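Extracellular solute-binding protein, family 5 (Chelativorans sp., PDB 6WM6) binds EDTA and other aminopolycarboxylates in the periplasm, probably handing them to an ABC transporter for uptake. Local coordinates at residues T59-T64 against E225-G230; W138-R143 against E204-F209. All blocks are in the same frame, centred on the assembly; numbering follows the deposited sequence.

Contact 1. Residues T59-T64 against E225-G230; sequences TNWNVT and ESFDPG
Trp61 and Phe227 make this contact between the loop following strand 49-54 and the end of strand 222-228. Along the loop, Asn60 comes first: its OD1 accepts from the backbone N of Asn62 at 2.8 Å, with the donor in the carbonyl plane. This Asx turn spans Trp61. CG of Trp61 stands anti to its own carbonyl carbon, beside the backbone N (chi1 -68°), and the indole reaches the strand with the CZ2-CH2 edge of its six-membered ring, CZ2 leading. CZ2 of Trp61 is 3.8 Å from CG of Phe227 and points at the middle of the phenyl face, about equally far from its ring carbons. Planes at 87° and ring centroids 5.1 Å apart define a T-shaped stack, tryptophan edge to phenylalanine face. The backbone N of Pro229, two residues on, lies over the opposite face. Strands 49-54 and 222-228 are the outermost strands, within this chain, of a four-stranded mixed sheet; Glu225 and Ser226 both face Thr234 there in a classic beta bulge. Further along the loop, Asn62 OD1 takes the hydroxyl of Thr64 through OG1 at 2.8 Å, tilted 16° from the carbonyl plane, and also accepts a weak bond from Thr64 N.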
loop_
_atom_site.group_PDB
_atom_site.type_symbol
_atom_site.label_atom_id
_atom_site.label_comp_id
_atom_site.label_asym_id
_atom_site.label_seq_id
_atom_site.Cartn_x
_atom_site.Cartn_y
_atom_site.Cartn_z
ATOM N N THR A 59 2.853 16.678 -7.953
ATOM C CA THR A 59 2.356 17.165 -9.234
ATOM C C THR A 59 0.901 16.803 -9.474
ATOM O O THR A 59 0.311 17.282 -10.446
ATOM C CB THR A 59 3.209 16.615 -10.391
ATOM O OG1 THR A 59 3.256 15.193 -10.315
ATOM C CG2 THR A 59 4.621 17.178 -10.291
ATOM N N ASN A 60 0.315 15.993 -8.606
ATOM C CA ASN A 60 -1.079 15.571 -8.691
ATOM C C ASN A 60 -1.575 15.495 -7.254
ATOM O O ASN A 60 -0.945 14.850 -6.419
ATOM C CB ASN A 60 -1.180 14.209 -9.396
ATOM C CG ASN A 60 -2.616 13.781 -9.648
ATOM O OD1 ASN A 60 -3.452 13.754 -8.726
ATOM N ND2 ASN A 60 -2.907 13.403 -10.873
ATOM N N TRP A 61 -2.678 16.182 -6.970
ATOM C CA TRP A 61 -3.198 16.346 -5.634
ATOM C C TRP A 61 -4.371 15.421 -5.354
ATOM O O TRP A 61 -4.968 15.518 -4.278
ATOM C CB TRP A 61 -3.635 17.794 -5.409
ATOM C CG TRP A 61 -2.484 18.728 -5.396
ATOM C CD1 TRP A 61 -1.927 19.354 -6.476
ATOM C CD2 TRP A 61 -1.746 19.145 -4.247
ATOM N NE1 TRP A 61 -0.873 20.132 -6.062
ATOM C CE2 TRP A 61 -0.741 20.015 -4.701
ATOM C CE3 TRP A 61 -1.831 18.861 -2.880
ATOM C CZ2 TRP A 61 0.170 20.613 -3.829
ATOM C CZ3 TRP A 61 -0.931 19.454 -2.026
ATOM C CH2 TRP A 61 0.058 20.318 -2.502
ATOM N N ASN A 62 -4.681 14.518 -6.281
ATOM C CA ASN A 62 -5.860 13.660 -6.211
ATOM C C ASN A 62 -5.391 12.221 -6.042
ATOM O O ASN A 62 -5.079 11.530 -7.019
ATOM C CB ASN A 62 -6.690 13.861 -7.479
ATOM C CG ASN A 62 -7.912 12.985 -7.533
ATOM O OD1 ASN A 62 -8.148 12.126 -6.660
ATOM N ND2 ASN A 62 -8.731 13.207 -8.579
ATOM N N VAL A 63 -5.365 11.755 -4.797
ATOM C CA VAL A 63 -4.802 10.436 -4.497
ATOM C C VAL A 63 -5.584 9.318 -5.157
ATOM O O VAL A 63 -5.065 8.205 -5.318
ATOM C CB VAL A 63 -4.691 10.238 -2.972
ATOM C CG1 VAL A 63 -6.038 9.956 -2.342
ATOM C CG2 VAL A 63 -3.691 9.125 -2.662
ATOM N N THR A 64 -6.854 9.555 -5.495
ATOM C CA THR A 64 -7.696 8.543 -6.112
ATOM C C THR A 64 -7.435 8.391 -7.601
ATOM O O THR A 64 -7.944 7.445 -8.223
ATOM C CB THR A 64 -9.183 8.759 -5.838
ATOM O OG1 THR A 64 -9.698 9.832 -6.647
ATOM C CG2 THR A 64 -9.429 9.068 -4.359
ATOM N N GLU A 225 -1.952 26.428 3.044
ATOM C CA GLU A 225 -1.636 27.850 2.975
ATOM C C GLU A 225 -0.795 28.187 1.748
ATOM O O GLU A 225 -1.050 29.211 1.102
ATOM C CB GLU A 225 -0.907 28.289 4.248
ATOM C CG GLU A 225 -0.553 29.774 4.288
ATOM C CD GLU A 225 0.206 30.161 5.545
ATOM O OE1 GLU A 225 1.374 29.744 5.701
ATOM O OE2 GLU A 225 -0.373 30.877 6.397
ATOM N N SER A 226 0.213 27.373 1.429
ATOM C CA SER A 226 1.061 27.624 0.282
ATOM C C SER A 226 1.733 26.338 -0.171
ATOM O O SER A 226 1.860 25.369 0.589
ATOM C CB SER A 226 2.143 28.671 0.584
ATOM O OG SER A 226 3.042 28.182 1.568
ATOM N N PHE A 227 2.170 26.346 -1.425
ATOM C CA PHE A 227 2.934 25.260 -2.009
ATOM C C PHE A 227 4.082 25.837 -2.812
ATOM O O PHE A 227 3.856 26.616 -3.748
ATOM C CB PHE A 227 2.069 24.389 -2.914
ATOM C CG PHE A 227 2.819 23.296 -3.606
ATOM C CD1 PHE A 227 3.582 22.392 -2.879
ATOM C CD2 PHE A 227 2.759 23.160 -4.990
ATOM C CE1 PHE A 227 4.273 21.375 -3.514
ATOM C CE2 PHE A 227 3.437 22.142 -5.625
ATOM C CZ PHE A 227 4.189 21.243 -4.890
ATOM N N ASP A 228 5.308 25.467 -2.448
ATOM C CA ASP A 228 6.505 25.841 -3.184
ATOM C C ASP A 228 6.948 24.599 -3.948
ATOM O O ASP A 228 7.493 23.662 -3.337
ATOM C CB ASP A 228 7.599 26.315 -2.225
ATOM C CG ASP A 228 8.822 26.845 -2.946
ATOM O OD1 ASP A 228 8.775 26.987 -4.187
ATOM O OD2 ASP A 228 9.832 27.121 -2.265
ATOM N N PRO A 229 6.712 24.523 -5.257
ATOM C CA PRO A 229 6.960 23.276 -5.993
ATOM C C PRO A 229 8.362 22.726 -5.791
ATOM O O PRO A 229 9.359 23.450 -5.862
ATOM C CB PRO A 229 6.723 23.684 -7.457
ATOM C CG PRO A 229 5.747 24.794 -7.362
ATOM C CD PRO A 229 6.094 25.557 -6.117
ATOM N N GLY A 230 8.427 21.420 -5.535
ATOM C CA GLY A 230 9.676 20.749 -5.298
ATOM C C GLY A 230 10.306 21.026 -3.953
ATOM O O GLY A 230 11.399 20.513 -3.688
#

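Contact 2. Residues W138-R143 against E204-F209; sequences WKTQNR and ESYNNF. With SO4 (sulfate ion), chain D.
Tyr206 has the most surface buried here, its ring set against Thr140 and its hydroxyl against Gln141. The motif is helix-on-helix packing: the C-terminal turn of helix 131-141 meets helix 202-212, and the CA atoms of Thr140 and Tyr206 come to 7.3 Å. Thr140 supplies the apolar half. Its CG2 lies 3.6 Å from CD1 of Tyr206, and its CB is 4.1 Å from the ring centroid, 30° off the ring normal, an off-centre CH-pi contact. Gln141 supplies the polar half. Its chain is bent at chi2 (-58°), which folds the amide back toward the tyrosine. There NE2 spends two N-H bonds, both close to the amide plane: one to Thr140 OG1 at 2.9 Å and 173°, nearly straight, the other to Tyr206 OH at a longer 3.2 Å. These two bonds fix the rotation of the amide. Thr140 OG1 is also bonded to Phe137 O, and Tyr206 OH to Thr64 OG1, so the hydroxyls on this buried face are satisfied. A phenylalanine in place of Tyr206 would probably keep much of the ring packing but cost Gln141 NE2 its second acceptor and Thr64 OG1 its hydroxyl partner. Just beyond the helix end, Arg143 turns to a sulfate, probably from the crystallisation liquor, that also bonds to Gln473 NE2 and the backbone N of Ser154 and Tyr155. NH2 of Arg143 donates a hydrogen bond to sulfate O1 at 2.8 Å, O1 lying in the guanidinium plane at its edge.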
loop_
_atom_site.group_PDB
_atom_site.type_symbol
_atom_site.label_atom_id
_atom_site.label_comp_id
_atom_site.label_asym_id
_atom_site.label_seq_id
_atom_site.Cartn_x
_atom_site.Cartn_y
_atom_site.Cartn_z
ATOM N N TRP A 138 -18.690 8.734 -6.078
ATOM C CA TRP A 138 -19.172 7.504 -6.705
ATOM C C TRP A 138 -19.211 7.608 -8.225
ATOM O O TRP A 138 -18.758 6.693 -8.926
ATOM C CB TRP A 138 -20.563 7.191 -6.150
ATOM C CG TRP A 138 -21.351 6.114 -6.867
ATOM C CD1 TRP A 138 -21.057 4.793 -6.943
ATOM C CD2 TRP A 138 -22.585 6.300 -7.558
ATOM N NE1 TRP A 138 -22.036 4.134 -7.671
ATOM C CE2 TRP A 138 -22.987 5.041 -8.038
ATOM C CE3 TRP A 138 -23.404 7.413 -7.802
ATOM C CZ2 TRP A 138 -24.156 4.855 -8.769
ATOM C CZ3 TRP A 138 -24.559 7.234 -8.526
ATOM C CH2 TRP A 138 -24.933 5.957 -9.002
ATOM N N LYS A 139 -19.703 8.733 -8.750
ATOM C CA LYS A 139 -19.760 8.895 -10.203
ATOM C C LYS A 139 -18.370 8.910 -10.827
ATOM O O LYS A 139 -18.191 8.390 -11.930
ATOM C CB LYS A 139 -20.542 10.157 -10.583
ATOM C CG LYS A 139 -22.036 10.002 -10.365
ATOM C CD LYS A 139 -22.836 11.159 -10.946
ATOM C CE LYS A 139 -24.325 10.888 -10.770
ATOM N NZ LYS A 139 -25.190 11.920 -11.411
ATOM N N THR A 140 -17.364 9.457 -10.135
ATOM C CA THR A 140 -16.016 9.418 -10.696
ATOM C C THR A 140 -15.423 8.014 -10.658
ATOM O O THR A 140 -14.530 7.707 -11.451
ATOM C CB THR A 140 -15.037 10.380 -9.994
ATOM O OG1 THR A 140 -14.741 9.935 -8.657
ATOM C CG2 THR A 140 -15.567 11.806 -9.974
ATOM N N GLN A 141 -15.869 7.165 -9.723
ATOM C CA GLN A 141 -15.230 5.878 -9.477
ATOM C C GLN A 141 -15.980 4.684 -10.045
ATOM O O GLN A 141 -15.428 3.577 -10.014
ATOM C CB GLN A 141 -15.068 5.647 -7.968
ATOM C CG GLN A 141 -14.258 6.696 -7.221
ATOM C CD GLN A 141 -12.849 6.854 -7.752
ATOM O OE1 GLN A 141 -12.013 5.938 -7.650
ATOM N NE2 GLN A 141 -12.572 8.004 -8.344
ATOM N N ASN A 142 -17.207 4.855 -10.514
ATOM C CA ASN A 142 -18.070 3.698 -10.799
ATOM C C ASN A 142 -17.949 3.156 -12.217
ATOM O O ASN A 142 -18.679 2.218 -12.554
ATOM C CB ASN A 142 -19.532 3.982 -10.436
ATOM C CG ASN A 142 -20.210 4.971 -11.364
ATOM O OD1 ASN A 142 -19.746 5.239 -12.476
ATOM N ND2 ASN A 142 -21.333 5.501 -10.921
ATOM N N ARG A 143 -17.069 3.722 -13.047
ATOM C CA ARG A 143 -16.775 3.244 -14.395
ATOM C C ARG A 143 -17.878 3.551 -15.402
ATOM O O ARG A 143 -17.702 3.305 -16.602
ATOM C CB ARG A 143 -16.532 1.725 -14.397
ATOM C CG ARG A 143 -15.404 1.245 -13.507
ATOM C CD ARG A 143 -14.058 1.645 -14.065
ATOM N NE ARG A 143 -12.935 0.943 -13.438
ATOM C CZ ARG A 143 -11.662 1.259 -13.654
ATOM N NH1 ARG A 143 -11.366 2.257 -14.484
ATOM N NH2 ARG A 143 -10.686 0.591 -13.061
ATOM N N GLU A 204 -13.660 16.648 -16.396
ATOM C CA GLU A 204 -12.793 17.818 -16.341
ATOM C C GLU A 204 -12.446 18.174 -14.901
ATOM O O GLU A 204 -11.285 18.436 -14.576
ATOM C CB GLU A 204 -13.504 18.987 -17.042
ATOM C CG GLU A 204 -12.870 20.360 -16.865
ATOM C CD GLU A 204 -11.547 20.505 -17.589
ATOM O OE1 GLU A 204 -10.733 21.357 -17.170
ATOM O OE2 GLU A 204 -11.319 19.768 -18.572
ATOM N N SER A 205 -13.445 18.187 -14.018
ATOM C CA SER A 205 -13.196 18.600 -12.643
ATOM C C SER A 205 -12.343 17.586 -11.891
ATOM O O SER A 205 -11.515 17.978 -11.061
ATOM C CB SER A 205 -14.516 18.860 -11.915
ATOM O OG SER A 205 -15.271 17.671 -11.766
ATOM N N TYR A 206 -12.514 16.298 -12.178
ATOM C CA TYR A 206 -11.733 15.259 -11.521
ATOM C C TYR A 206 -10.312 15.202 -12.065
ATOM O O TYR A 206 -9.331 15.135 -11.289
ATOM C CB TYR A 206 -12.453 13.923 -11.696
ATOM C CG TYR A 206 -11.771 12.751 -11.039
ATOM C CD1 TYR A 206 -12.011 12.440 -9.705
ATOM C CD2 TYR A 206 -10.878 11.951 -11.749
ATOM C CE1 TYR A 206 -11.394 11.342 -9.102
ATOM C CE2 TYR A 206 -10.264 10.871 -11.153
ATOM C CZ TYR A 206 -10.525 10.578 -9.827
ATOM O OH TYR A 206 -9.900 9.485 -9.270
ATOM N N ASN A 207 -10.179 15.216 -13.391
ATOM C CA ASN A 207 -8.879 15.067 -14.023
ATOM C C ASN A 207 -8.047 16.346 -13.982
ATOM O O ASN A 207 -6.815 16.266 -14.029
ATOM C CB ASN A 207 -9.052 14.654 -15.496
ATOM C CG ASN A 207 -9.602 13.260 -15.666
ATOM O OD1 ASN A 207 -9.441 12.390 -14.814
ATOM N ND2 ASN A 207 -10.243 13.019 -16.799
ATOM N N ASN A 208 -8.678 17.519 -13.913
ATOM C CA ASN A 208 -7.965 18.791 -13.961
ATOM C C ASN A 208 -8.055 19.528 -12.629
ATOM O O ASN A 208 -7.081 19.546 -11.882
ATOM C CB ASN A 208 -8.467 19.625 -15.143
ATOM C CG ASN A 208 -8.336 18.882 -16.465
ATOM O OD1 ASN A 208 -9.286 18.800 -17.244
ATOM N ND2 ASN A 208 -7.162 18.312 -16.710
ATOM N N PHE A 209 -9.206 20.108 -12.291
ATOM C CA PHE A 209 -9.327 20.880 -11.051
ATOM C C PHE A 209 -8.800 20.134 -9.828
ATOM O O PHE A 209 -7.947 20.654 -9.101
ATOM C CB PHE A 209 -10.789 21.296 -10.850
ATOM C CG PHE A 209 -11.068 21.956 -9.534
ATOM C CD1 PHE A 209 -10.492 23.192 -9.213
ATOM C CD2 PHE A 209 -11.923 21.362 -8.618
ATOM C CE1 PHE A 209 -10.772 23.790 -7.993
ATOM C CE2 PHE A 209 -12.196 21.968 -7.390
ATOM C CZ PHE A 209 -11.615 23.186 -7.090
HETATM S S SO4 D . -11.420 -2.408 -10.287
HETATM O O1 SO4 D . -11.306 -1.116 -10.986
HETATM O O2 SO4 D . -11.221 -2.203 -8.849
HETATM O O3 SO4 D . -10.369 -3.326 -10.728
HETATM O O4 SO4 D . -12.741 -2.979 -10.519
#

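How the contacts relate
Contact 2 is nested in the chain inside the loop closed by contact 1, and their centres are 18 Å apart, yet residues 59-64 reach both. The join is at Thr64 and Tyr206: OG1 and OH are 2.7 Å apart, a probable hydrogen bond. Asn62 ND2 packs 3.3 Å from CE1 of the same tyrosine, and Thr64 OG1 comes within 3.8 Å of Gln141 NE2. Helix 202-212 precedes strand 222-228 in the chain and is also bound to Trp61 by a backbone hydrogen bond through Ser211. Residues 59-64 thus run from Trp61 at the edge strand to Thr64 at the helix pair. The sulfate is held by Arg143, at the end of segment 138-143 but outside the packed pairs; its position alone does not locate the EDTA site.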